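PDB 4F1H: tyrosyl-DNA phosphodiesterase 2 from Danio rerio, which is an enzyme of the endonuclease/exonuclease/phosphatase family with a DNase I-like fold, here with DNA and magnesium bound. Local coordinates for residues T114-S119 / A150-L155; N154-E159 / C203-I208; D66-G71 / M94-L99. One frame throughout, in Å; residues are numbered along the deposited sequence.

Contact 1 of 3, residues T114-S119 / A150-L155; sequences TSHLES and AGDTNL. With nucleotides of chain A.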
loop_
_atom_site.group_PDB
_atom_site.type_symbol
_atom_site.label_atom_id
_atom_site.label_comp_id
_atom_site.label_asym_id
_atom_site.label_seq_id
_atom_site.Cartn_x
_atom_site.Cartn_y
_atom_site.Cartn_z
ATOM N N THR B 114 18.396 -1.542 9.018
ATOM C CA THR B 114 17.261 -1.506 9.970
ATOM C C THR B 114 16.783 -0.081 10.228
ATOM O O THR B 114 17.517 0.910 10.131
ATOM C CB THR B 114 17.569 -2.219 11.324
ATOM O OG1 THR B 114 16.356 -2.424 12.044
ATOM C CG2 THR B 114 18.552 -1.432 12.203
ATOM N N SER B 115 15.510 0.012 10.591
ATOM C CA SER B 115 14.931 1.285 10.959
ATOM C C SER B 115 13.725 0.999 11.843
ATOM O O SER B 115 13.183 -0.131 11.881
ATOM C CB SER B 115 14.527 2.068 9.702
ATOM O OG SER B 115 14.086 3.378 10.059
ATOM N N HIS B 116 13.329 2.011 12.598
ATOM C CA HIS B 116 12.086 1.992 13.345
ATOM C C HIS B 116 11.313 3.134 12.698
ATOM O O HIS B 116 11.573 4.323 13.012
ATOM C CB HIS B 116 12.430 2.279 14.806
ATOM C CG HIS B 116 11.260 2.305 15.733
ATOM N ND1 HIS B 116 11.379 2.733 17.037
ATOM C CD2 HIS B 116 9.981 1.885 15.584
ATOM C CE1 HIS B 116 10.213 2.618 17.649
ATOM N NE2 HIS B 116 9.342 2.113 16.790
ATOM N N LEU B 117 10.425 2.833 11.744
ATOM C CA LEU B 117 9.772 3.923 11.010
ATOM C C LEU B 117 8.787 4.638 11.934
ATOM O O LEU B 117 8.293 4.082 12.920
ATOM C CB LEU B 117 8.984 3.424 9.777
ATOM C CG LEU B 117 9.799 2.690 8.701
ATOM C CD1 LEU B 117 8.948 2.441 7.420
ATOM C CD2 LEU B 117 11.083 3.426 8.314
ATOM N N GLU B 118 8.552 5.911 11.612
ATOM C CA GLU B 118 7.766 6.822 12.469
ATOM C C GLU B 118 6.529 6.109 13.046
ATOM O O GLU B 118 5.769 5.450 12.297
ATOM C CB GLU B 118 7.298 7.993 11.606
ATOM C CG GLU B 118 7.044 9.287 12.397
ATOM C CD GLU B 118 8.320 10.066 12.633
ATOM O OE1 GLU B 118 9.447 9.502 12.418
ATOM O OE2 GLU B 118 8.223 11.267 13.019
ATOM N N SER B 119 6.347 6.243 14.353
ATOM C CA SER B 119 5.310 5.515 15.102
ATOM C C SER B 119 3.980 6.283 15.099
ATOM O O SER B 119 3.944 7.518 14.910
ATOM C CB SER B 119 5.736 5.321 16.557
ATOM O OG SER B 119 6.962 4.571 16.641
ATOM N N ALA B 150 15.391 -5.336 7.956
ATOM C CA ALA B 150 14.466 -5.902 8.935
ATOM C C ALA B 150 14.269 -4.833 9.970
ATOM O O ALA B 150 15.233 -4.275 10.487
ATOM C CB ALA B 150 15.050 -7.180 9.586
ATOM N N GLY B 151 13.025 -4.536 10.280
ATOM C CA GLY B 151 12.790 -3.542 11.318
ATOM C C GLY B 151 11.344 -3.423 11.717
ATOM O O GLY B 151 10.476 -4.132 11.230
ATOM N N ASP B 152 11.104 -2.514 12.653
ATOM C CA ASP B 152 9.755 -2.202 13.068
ATOM C C ASP B 152 9.308 -1.089 12.150
ATOM O O ASP B 152 9.660 0.078 12.361
ATOM C CB ASP B 152 9.723 -1.749 14.524
ATOM C CG ASP B 152 8.321 -1.357 14.962
ATOM O OD1 ASP B 152 7.392 -1.398 14.117
ATOM O OD2 ASP B 152 8.165 -0.980 16.133
ATOM N N THR B 153 8.568 -1.465 11.112
ATOM C CA THR B 153 8.177 -0.524 10.079
ATOM C C THR B 153 6.907 0.245 10.469
ATOM O O THR B 153 6.569 1.200 9.789
ATOM C CB THR B 153 7.863 -1.252 8.776
ATOM O OG1 THR B 153 6.636 -2.000 8.934
ATOM C CG2 THR B 153 9.006 -2.149 8.330
ATOM N N ASN B 154 6.170 -0.200 11.509
ATOM C CA ASN B 154 4.864 0.383 11.833
ATOM C C ASN B 154 3.886 0.432 10.660
ATOM O O ASN B 154 2.919 1.223 10.659
ATOM C CB ASN B 154 5.042 1.774 12.466
ATOM C CG ASN B 154 5.377 1.676 13.915
ATOM O OD1 ASN B 154 4.573 1.149 14.686
ATOM N ND2 ASN B 154 6.553 2.175 14.322
ATOM N N LEU B 155 4.131 -0.410 9.668
ATOM C CA LEU B 155 3.335 -0.331 8.426
ATOM C C LEU B 155 1.982 -0.996 8.527
ATOM O O LEU B 155 1.774 -2.008 9.220
ATOM C CB LEU B 155 4.093 -0.984 7.255
ATOM C CG LEU B 155 5.200 -0.063 6.724
ATOM C CD1 LEU B 155 6.138 -0.865 5.786
ATOM C CD2 LEU B 155 4.697 1.260 6.080
ATOM O OP3 DT A 1 6.608 2.042 17.415
ATOM P P DT A 1 5.788 0.898 17.923
ATOM O OP1 DT A 1 6.378 0.110 18.994
ATOM O OP2 DT A 1 5.492 -0.107 16.842
ATOM O "O5'" DT A 1 4.386 1.517 18.325
ATOM C "C5'" DT A 1 3.508 0.706 19.124
ATOM C "C4'" DT A 1 2.283 1.552 19.405
ATOM O "O4'" DT A 1 2.681 2.519 20.415
ATOM C "C3'" DT A 1 1.729 2.343 18.215
ATOM O "O3'" DT A 1 0.306 2.489 18.380
ATOM C "C2'" DT A 1 2.402 3.706 18.357
ATOM C "C1'" DT A 1 2.448 3.839 19.879
ATOM N N1 DT A 1 3.487 4.790 20.371
ATOM C C2 DT A 1 3.065 5.907 21.066
ATOM O O2 DT A 1 1.870 6.162 21.281
ATOM N N3 DT A 1 4.084 6.728 21.473
ATOM C C4 DT A 1 5.452 6.557 21.286
ATOM O O4 DT A 1 6.284 7.375 21.720
ATOM C C5 DT A 1 5.806 5.355 20.550
ATOM C C7 DT A 1 7.240 5.058 20.232
ATOM C C6 DT A 1 4.835 4.530 20.131
#

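Contact 2 of 3, residues N154-E159 / C203-I208; sequences NLRDAE and CRFDRI. With nucleotides of chain A.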
loop_
_atom_site.group_PDB
_atom_site.type_symbol
_atom_site.label_atom_id
_atom_site.label_comp_id
_atom_site.label_asym_id
_atom_site.label_seq_id
_atom_site.Cartn_x
_atom_site.Cartn_y
_atom_site.Cartn_z
ATOM N N ASN B 154 6.170 -0.200 11.509
ATOM C CA ASN B 154 4.864 0.383 11.833
ATOM C C ASN B 154 3.886 0.432 10.660
ATOM O O ASN B 154 2.919 1.223 10.659
ATOM C CB ASN B 154 5.042 1.774 12.466
ATOM C CG ASN B 154 5.377 1.676 13.915
ATOM O OD1 ASN B 154 4.573 1.149 14.686
ATOM N ND2 ASN B 154 6.553 2.175 14.322
ATOM N N LEU B 155 4.131 -0.410 9.668
ATOM C CA LEU B 155 3.335 -0.331 8.426
ATOM C C LEU B 155 1.982 -0.996 8.527
ATOM O O LEU B 155 1.774 -2.008 9.220
ATOM C CB LEU B 155 4.093 -0.984 7.255
ATOM C CG LEU B 155 5.200 -0.063 6.724
ATOM C CD1 LEU B 155 6.138 -0.865 5.786
ATOM C CD2 LEU B 155 4.697 1.260 6.080
ATOM N N ARG B 156 1.056 -0.406 7.788
ATOM C CA ARG B 156 -0.229 -1.057 7.488
ATOM C C ARG B 156 -0.143 -1.481 6.014
ATOM O O ARG B 156 0.550 -0.809 5.230
ATOM C CB ARG B 156 -1.313 -0.003 7.658
ATOM C CG ARG B 156 -1.737 0.234 9.082
ATOM C CD ARG B 156 -0.686 0.941 9.932
ATOM N NE ARG B 156 -1.211 1.114 11.280
ATOM C CZ ARG B 156 -0.562 1.660 12.300
ATOM N NH1 ARG B 156 0.720 2.097 12.199
ATOM N NH2 ARG B 156 -1.221 1.761 13.448
ATOM N N ASP B 157 -0.803 -2.583 5.628
ATOM C CA ASP B 157 -0.715 -3.082 4.242
ATOM C C ASP B 157 -0.993 -2.010 3.203
ATOM O O ASP B 157 -0.328 -1.967 2.150
ATOM C CB ASP B 157 -1.702 -4.220 3.960
ATOM C CG ASP B 157 -1.400 -5.473 4.731
ATOM O OD1 ASP B 157 -0.317 -5.577 5.350
ATOM O OD2 ASP B 157 -2.264 -6.372 4.707
ATOM N N ALA B 158 -2.006 -1.178 3.455
ATOM C CA ALA B 158 -2.306 -0.159 2.459
ATOM C C ALA B 158 -1.210 0.888 2.277
ATOM O O ALA B 158 -1.068 1.481 1.202
ATOM C CB ALA B 158 -3.611 0.493 2.778
ATOM N N GLU B 159 -0.416 1.123 3.318
ATOM C CA GLU B 159 0.640 2.124 3.195
ATOM C C GLU B 159 1.684 1.699 2.182
ATOM O O GLU B 159 2.259 2.541 1.477
ATOM C CB GLU B 159 1.276 2.401 4.565
ATOM C CG GLU B 159 0.301 3.082 5.489
ATOM C CD GLU B 159 0.754 3.234 6.943
ATOM O OE1 GLU B 159 1.771 2.623 7.366
ATOM O OE2 GLU B 159 0.057 3.971 7.688
ATOM N N CYS B 203 -1.386 -6.286 14.653
ATOM C CA CYS B 203 -0.725 -5.537 13.586
ATOM C C CYS B 203 0.555 -6.221 13.120
ATOM O O CYS B 203 1.274 -6.851 13.932
ATOM C CB CYS B 203 -0.325 -4.172 14.141
ATOM S SG CYS B 203 -1.773 -3.216 14.680
ATOM N N ARG B 204 0.837 -6.137 11.826
ATOM C CA ARG B 204 2.072 -6.734 11.314
ATOM C C ARG B 204 3.081 -5.599 11.089
ATOM O O ARG B 204 3.342 -5.193 9.970
ATOM C CB ARG B 204 1.821 -7.527 10.024
ATOM C CG ARG B 204 3.060 -8.360 9.578
ATOM C CD ARG B 204 2.726 -9.328 8.447
ATOM N NE ARG B 204 2.536 -8.649 7.150
ATOM C CZ ARG B 204 3.504 -8.382 6.275
ATOM N NH1 ARG B 204 4.782 -8.672 6.551
ATOM N NH2 ARG B 204 3.205 -7.805 5.128
ATOM N N PHE B 205 3.635 -5.095 12.184
ATOM C CA PHE B 205 4.519 -3.911 12.143
ATOM C C PHE B 205 5.951 -4.302 11.789
ATOM O O PHE B 205 6.683 -3.521 11.169
ATOM C CB PHE B 205 4.521 -3.218 13.528
ATOM C CG PHE B 205 3.261 -2.430 13.837
ATOM C CD1 PHE B 205 2.417 -1.970 12.810
ATOM C CD2 PHE B 205 2.945 -2.131 15.160
ATOM C CE1 PHE B 205 1.255 -1.220 13.139
ATOM C CE2 PHE B 205 1.808 -1.408 15.476
ATOM C CZ PHE B 205 0.971 -0.939 14.448
ATOM N N ASP B 206 6.354 -5.508 12.200
ATOM C CA ASP B 206 7.725 -5.929 12.025
ATOM C C ASP B 206 7.796 -6.720 10.749
ATOM O O ASP B 206 7.056 -7.706 10.580
ATOM C CB ASP B 206 8.099 -6.753 13.251
ATOM C CG ASP B 206 7.982 -5.907 14.512
ATOM O OD1 ASP B 206 8.920 -5.093 14.768
ATOM O OD2 ASP B 206 6.933 -5.950 15.201
ATOM N N ARG B 207 8.666 -6.275 9.838
ATOM C CA ARG B 207 8.737 -6.845 8.496
ATOM C C ARG B 207 10.160 -6.956 8.022
ATOM O O ARG B 207 11.031 -6.202 8.468
ATOM C CB ARG B 207 7.943 -6.004 7.466
ATOM C CG ARG B 207 6.483 -5.713 7.880
ATOM C CD ARG B 207 5.693 -5.040 6.747
ATOM N NE ARG B 207 4.325 -4.868 7.219
ATOM C CZ ARG B 207 3.253 -4.659 6.448
ATOM N NH1 ARG B 207 3.366 -4.549 5.124
ATOM N NH2 ARG B 207 2.054 -4.558 7.026
ATOM N N ILE B 208 10.391 -7.911 7.124
ATOM C CA ILE B 208 11.712 -8.139 6.520
ATOM C C ILE B 208 11.565 -8.024 5.016
ATOM O O ILE B 208 10.677 -8.687 4.418
ATOM C CB ILE B 208 12.216 -9.563 6.810
ATOM C CG1 ILE B 208 12.199 -9.825 8.320
ATOM C CG2 ILE B 208 13.589 -9.795 6.207
ATOM C CD1 ILE B 208 12.420 -11.313 8.666
ATOM O OP3 DT A 1 6.608 2.042 17.415
ATOM P P DT A 1 5.788 0.898 17.923
ATOM O OP1 DT A 1 6.378 0.110 18.994
ATOM O OP2 DT A 1 5.492 -0.107 16.842
ATOM O "O5'" DT A 1 4.386 1.517 18.325
ATOM C "C5'" DT A 1 3.508 0.706 19.124
ATOM C "C4'" DT A 1 2.283 1.552 19.405
ATOM O "O4'" DT A 1 2.681 2.519 20.415
ATOM C "C3'" DT A 1 1.729 2.343 18.215
ATOM O "O3'" DT A 1 0.306 2.489 18.380
ATOM C "C2'" DT A 1 2.402 3.706 18.357
ATOM C "C1'" DT A 1 2.448 3.839 19.879
ATOM N N1 DT A 1 3.487 4.790 20.371
ATOM C C2 DT A 1 3.065 5.907 21.066
ATOM O O2 DT A 1 1.870 6.162 21.281
ATOM N N3 DT A 1 4.084 6.728 21.473
ATOM C C4 DT A 1 5.452 6.557 21.286
ATOM O O4 DT A 1 6.284 7.375 21.720
ATOM C C5 DT A 1 5.806 5.355 20.550
ATOM C C7 DT A 1 7.240 5.058 20.232
ATOM C C6 DT A 1 4.835 4.530 20.131
ATOM P P DG A 2 -0.617 2.884 17.146
ATOM O OP1 DG A 2 -0.034 2.304 15.906
ATOM O OP2 DG A 2 -0.954 4.355 17.221
ATOM O "O5'" DG A 2 -2.012 2.187 17.500
ATOM C "C5'" DG A 2 -2.012 0.770 17.641
ATOM C "C4'" DG A 2 -3.381 0.297 17.197
ATOM O "O4'" DG A 2 -4.345 0.624 18.243
ATOM C "C3'" DG A 2 -3.923 0.875 15.898
ATOM O "O3'" DG A 2 -4.378 -0.274 15.176
ATOM C "C2'" DG A 2 -5.097 1.748 16.352
ATOM C "C1'" DG A 2 -5.545 1.006 17.606
ATOM N N9 DG A 2 -6.259 1.813 18.589
ATOM C C8 DG A 2 -5.820 2.959 19.258
ATOM N N7 DG A 2 -6.726 3.435 20.108
ATOM C C5 DG A 2 -7.815 2.535 19.965
ATOM C C6 DG A 2 -9.094 2.513 20.594
ATOM O O6 DG A 2 -9.518 3.297 21.441
ATOM N N1 DG A 2 -9.894 1.447 20.178
ATOM C C2 DG A 2 -9.485 0.495 19.262
ATOM N N2 DG A 2 -10.361 -0.478 18.950
ATOM N N3 DG A 2 -8.305 0.519 18.643
ATOM C C4 DG A 2 -7.520 1.542 19.062
ATOM P P DC A 3 -4.725 -0.200 13.605
ATOM O OP1 DC A 3 -3.618 0.459 12.901
ATOM O OP2 DC A 3 -6.127 0.322 13.445
ATOM O "O5'" DC A 3 -4.749 -1.742 13.224
ATOM C "C5'" DC A 3 -5.542 -2.607 14.077
ATOM C "C4'" DC A 3 -5.438 -3.992 13.496
ATOM O "O4'" DC A 3 -6.092 -4.972 14.386
ATOM C "C3'" DC A 3 -6.043 -4.149 12.107
ATOM O "O3'" DC A 3 -5.075 -4.853 11.332
ATOM C "C2'" DC A 3 -7.326 -4.958 12.385
ATOM C "C1'" DC A 3 -6.889 -5.822 13.565
ATOM N N1 DC A 3 -7.975 -6.243 14.486
ATOM C C2 DC A 3 -8.051 -7.602 14.826
ATOM O O2 DC A 3 -7.252 -8.407 14.321
ATOM N N3 DC A 3 -9.032 -7.989 15.693
ATOM C C4 DC A 3 -9.875 -7.071 16.190
ATOM N N4 DC A 3 -10.823 -7.507 17.036
ATOM C C5 DC A 3 -9.802 -5.676 15.852
ATOM C C6 DC A 3 -8.829 -5.307 15.004
HETATM O O HOH W 1 -0.004 -4.000 10.007
HETATM O O HOH W 2 -0.265 -7.890 6.670
HETATM O O HOH W 3 1.729 -5.166 2.545
#

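Contact 3 of 3, residues D66-G71 / M94-L99; sequences DGYFTG and MMRNLL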
loop_
_atom_site.group_PDB
_atom_site.type_symbol
_atom_site.label_atom_id
_atom_site.label_comp_id
_atom_site.label_asym_id
_atom_site.label_seq_id
_atom_site.Cartn_x
_atom_site.Cartn_y
_atom_site.Cartn_z
ATOM N N ASP B 66 21.935 8.401 22.469
ATOM C CA ASP B 66 21.072 8.614 23.634
ATOM C C ASP B 66 19.633 8.600 23.143
ATOM O O ASP B 66 19.365 8.451 21.938
ATOM C CB ASP B 66 21.364 9.957 24.354
ATOM C CG ASP B 66 21.074 9.910 25.893
ATOM O OD1 ASP B 66 20.308 9.040 26.383
ATOM O OD2 ASP B 66 21.620 10.765 26.636
ATOM N N GLY B 67 18.715 8.723 24.084
ATOM C CA GLY B 67 17.305 8.615 23.755
ATOM C C GLY B 67 16.997 7.154 23.544
ATOM O O GLY B 67 17.405 6.299 24.357
ATOM N N TYR B 68 16.246 6.859 22.486
ATOM C CA TYR B 68 16.110 5.439 22.095
ATOM C C TYR B 68 16.482 5.327 20.632
ATOM O O TYR B 68 16.375 6.298 19.865
ATOM C CB TYR B 68 14.676 4.904 22.347
ATOM C CG TYR B 68 13.633 5.591 21.500
ATOM C CD1 TYR B 68 13.024 6.778 21.941
ATOM C CD2 TYR B 68 13.229 5.056 20.281
ATOM C CE1 TYR B 68 12.072 7.434 21.148
ATOM C CE2 TYR B 68 12.253 5.712 19.474
ATOM C CZ TYR B 68 11.691 6.883 19.925
ATOM O OH TYR B 68 10.746 7.527 19.152
ATOM N N PHE B 69 16.928 4.142 20.207
ATOM C CA PHE B 69 17.531 4.038 18.880
ATOM C C PHE B 69 17.626 2.572 18.469
ATOM O O PHE B 69 17.348 1.649 19.268
ATOM C CB PHE B 69 18.935 4.677 18.893
ATOM C CG PHE B 69 19.739 4.314 20.105
ATOM C CD1 PHE B 69 20.474 3.114 20.128
ATOM C CD2 PHE B 69 19.747 5.146 21.235
ATOM C CE1 PHE B 69 21.215 2.734 21.265
ATOM C CE2 PHE B 69 20.503 4.774 22.392
ATOM C CZ PHE B 69 21.230 3.578 22.393
ATOM N N THR B 70 18.069 2.345 17.245
ATOM C CA THR B 70 18.135 0.984 16.686
ATOM C C THR B 70 19.538 0.430 16.890
ATOM O O THR B 70 20.446 1.174 17.314
ATOM C CB THR B 70 17.855 1.027 15.192
ATOM O OG1 THR B 70 18.805 1.921 14.568
ATOM C CG2 THR B 70 16.387 1.545 14.954
ATOM N N GLY B 71 19.738 -0.860 16.607
ATOM C CA GLY B 71 21.081 -1.420 16.622
ATOM C C GLY B 71 21.165 -2.588 15.659
ATOM O O GLY B 71 20.144 -3.151 15.299
ATOM N N MET B 94 10.761 11.925 15.484
ATOM C CA MET B 94 11.037 10.909 16.505
ATOM C C MET B 94 12.450 10.333 16.393
ATOM O O MET B 94 12.718 9.190 16.823
ATOM C CB MET B 94 10.013 9.769 16.396
ATOM C CG MET B 94 8.577 10.315 16.426
ATOM S SD MET B 94 7.305 9.030 16.385
ATOM C CE MET B 94 5.855 10.120 16.210
ATOM N N MET B 95 13.359 11.125 15.823
ATOM C CA MET B 95 14.788 10.745 15.709
ATOM C C MET B 95 15.027 9.426 14.971
ATOM O O MET B 95 16.067 8.768 15.156
ATOM C CB MET B 95 15.490 10.792 17.073
ATOM C CG MET B 95 15.550 12.190 17.661
ATOM S SD MET B 95 16.726 13.158 16.664
ATOM C CE MET B 95 16.430 14.836 17.245
ATOM N N ARG B 96 14.116 9.094 14.054
ATOM C CA ARG B 96 14.260 7.861 13.296
ATOM C C ARG B 96 15.287 8.027 12.172
ATOM O O ARG B 96 15.554 9.156 11.670
ATOM C CB ARG B 96 12.902 7.420 12.743
ATOM C CG ARG B 96 11.813 7.391 13.844
ATOM C CD ARG B 96 12.242 6.544 15.068
ATOM N NE ARG B 96 11.268 6.623 16.173
ATOM C CZ ARG B 96 10.089 5.992 16.188
ATOM N NH1 ARG B 96 9.717 5.261 15.165
ATOM N NH2 ARG B 96 9.270 6.133 17.224
ATOM N N ASN B 97 15.888 6.903 11.790
ATOM C CA ASN B 97 16.909 6.940 10.765
ATOM C C ASN B 97 17.049 5.562 10.135
ATOM O O ASN B 97 16.306 4.611 10.473
ATOM C CB ASN B 97 18.253 7.466 11.316
ATOM C CG ASN B 97 18.769 6.697 12.531
ATOM O OD1 ASN B 97 18.428 5.496 12.762
ATOM N ND2 ASN B 97 19.578 7.386 13.351
ATOM N N LEU B 98 17.982 5.440 9.205
ATOM C CA LEU B 98 18.223 4.146 8.563
ATOM C C LEU B 98 19.659 3.744 8.857
ATOM O O LEU B 98 20.575 4.445 8.464
ATOM C CB LEU B 98 17.981 4.303 7.053
ATOM C CG LEU B 98 18.216 3.084 6.187
ATOM C CD1 LEU B 98 17.353 1.883 6.652
ATOM C CD2 LEU B 98 17.911 3.416 4.730
ATOM N N LEU B 99 19.857 2.628 9.568
ATOM C CA LEU B 99 21.205 2.163 9.940
ATOM C C LEU B 99 21.586 1.026 8.998
ATOM O O LEU B 99 20.825 0.059 8.848
ATOM C CB LEU B 99 21.173 1.675 11.400
ATOM C CG LEU B 99 22.395 0.922 11.962
ATOM C CD1 LEU B 99 23.709 1.749 11.898
ATOM C CD2 LEU B 99 22.069 0.465 13.413
HETATM O O HOH W 4 14.726 7.076 17.624
HETATM O O HOH W 5 17.792 2.998 12.358
HETATM O O HOH W 6 18.128 5.127 15.647
#

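Contact 1 of 3, residues T114-S119 / A150-L155
His116 and Asp152 lie side by side and point the same way, imidazole and carboxylate planes 26° apart. In both, CG stands anti to the backbone N (chi1 180° and 178°), which carries the two groups in step toward the first phosphate of the bound DNA. Although His116 NE2 comes within 3.4 Å of Asp152 OD2, the angle is too poor for a hydrogen bond; NE2 sends its N-H instead to OP3 of DT1 of chain A, 2.8 Å away, near the ring plane. Asp152 OD2 accepts from the side chain of Asn10. Its other oxygen, OD1, takes the backbone N-H of Asn154 on the anti side and tilted out of the carboxylate plane, forming an Asx turn.

The Asn154 side chain comes in obliquely to that of His116. Its ND2 makes two bonds: to Leu117 O at 2.9 Å, close to the amide plane, and to OP3 of DT1 of chain A at 3.1 Å. Ser119 OG reaches the same OP3 at 2.7 Å and is itself held by Arg96.

The two backbones run nearly parallel and form a single beta bridge between His116 and Asp152, with Leu117 N bonded to Asp152 O at 2.9 Å. Further back, Thr114 OG1 donates to Ala150 O at 2.7 Å and is hydrogen-bonded to the side chain of Gln41. Leu117 lays its CB and CG against the Thr153 carbonyl, and its CD1 approaches Thr153 CB.

One phosphate oxygen thus receives three protein donors, two from 114-119 and one from 150-155. The phosphate grip therefore probably depends on how the two loops are held together, while the Leu117 carbonyl and the Asx turn help to hold Asn154 in position for it.

Contact 2 of 3, residues N154-E159 / C203-I208
The ring of Phe205 is sandwiched: Cys203 CB sits over the centre of one face, Asn154 OD1 over the opposite face toward the rim, and Leu155 O meets the edge. The guanidinium of Arg156 in turn has Phe205 CE1 over its centre, 3.4 Å above the plane, although the two planes are 53° apart, so the ring presents a corner rather than stacking. At the edge of this guanidinium lie DNA phosphates. Arg156 NH2 bonds to OP1 of DG2 of chain A at 2.8 Å and also to OP1 of DC3 of chain A, which its NE reaches as well. A bend at chi2 (71°) turns the Arg156 chain back, letting NH1 donate to Asn154 O at 2.8 Å.

Arg207 is flanked similarly, with Leu155 CB over the centre of one face and Arg204 NH2 toward the rim of the other. Its NE and NH2 both grip Arg204 O in the guanidinium plane, NE at 2.9 Å. NH2 also forms a salt bridge with Asp157 OD1 at 3.1 Å, meeting it nearly along its C-O axis, the two side chains crossing at about a right angle. Water 2 links Asp157 OD1 to Arg204 NE, and water 1 joins Leu155 O to Arg204 N. Arg204 has its own salt bridge to Asp172.

Two like-charged guanidiniums are therefore packed face against face, a closeness that Asp157 and Asp172 probably make tolerable. On the DNA side, Phe205 and the Asn154 carbonyl, together with the phosphates, probably limit the rotation of the Arg156 guanidinium, whose N-H groups bridge two successive phosphates.

Contact 3 of 3, residues D66-G71 / M94-L99
A partly buried, largely polar contact joins the facing layers of the fold: Tyr68 meets Arg96, and Thr70 meets Leu99, where strand 69-75 of one sheet passes strand 97-105 of the other. The axes of the segments 69-71 and 97-99 come within 8.1 Å and run 15° apart, too distant for direct backbone pairing, so side chains and waters fill the interval.

At the loop end of the contact, Arg96 grips a single atom with two nitrogens. Its NH2 donates to Tyr68 OH at 2.8 Å and its NE to the same oxygen at 3.2 Å, both close to the guanidinium plane. The phenol is met at its edge, ring and guanidinium planes 72° apart. Tyr68 CG occupies the crowded position between backbone N and carbonyl carbon (chi1 64°), which swings the ring across to Arg96, and Met94 CB touches the hydroxyl at 3.6 Å. The remaining nitrogen of the guanidinium, Arg96 NH1, bonds to His116 O, and the side chain packs on a thymine base of the DNA.

Along the strands, water takes over. Water 5 lies between Thr70 OG1, 2.7 Å away, and Asn97 OD1; water 6 accepts from Thr70 N and donates to the same OD1 at 2.9 Å. Asn97 ND2 bonds to Gly63 O. Beyond them Leu99 and Thr70 pass alongside one another, pointing opposite ways, Leu99 CD2 lying 3.8 Å from Thr70 OG1 and 3.9 Å from Gly71 CA.

Two mixed beta-sheets packed face to face, with loops at one end of the sandwich gathered round bound DNA, are characteristic of the DNase I-like fold of the endonuclease/exonuclease/phosphatase family.

Contacts 1 and 2 are buried and share Asn154 and Leu155, so the loop after strand 145-150 is held by the 114-119 loop and by strand 202-211; Thr153 OG1 and Gly151 O bond directly to the latter. Contact 3 is only partly buried and bridges the two sheets instead of joining neighbours in one. It meets contact 1 through Ser115 OG to Asn97 O and through Arg96 to Ser119, but does not touch contact 2. The chemistry differs accordingly: histidine, serine and asparagine donors gathered on one phosphate oxygen in contact 1, arginines with carboxylates, phosphates and waters in contact 2, and a tyrosine-arginine pair with water-bridged polar groups in contact 3.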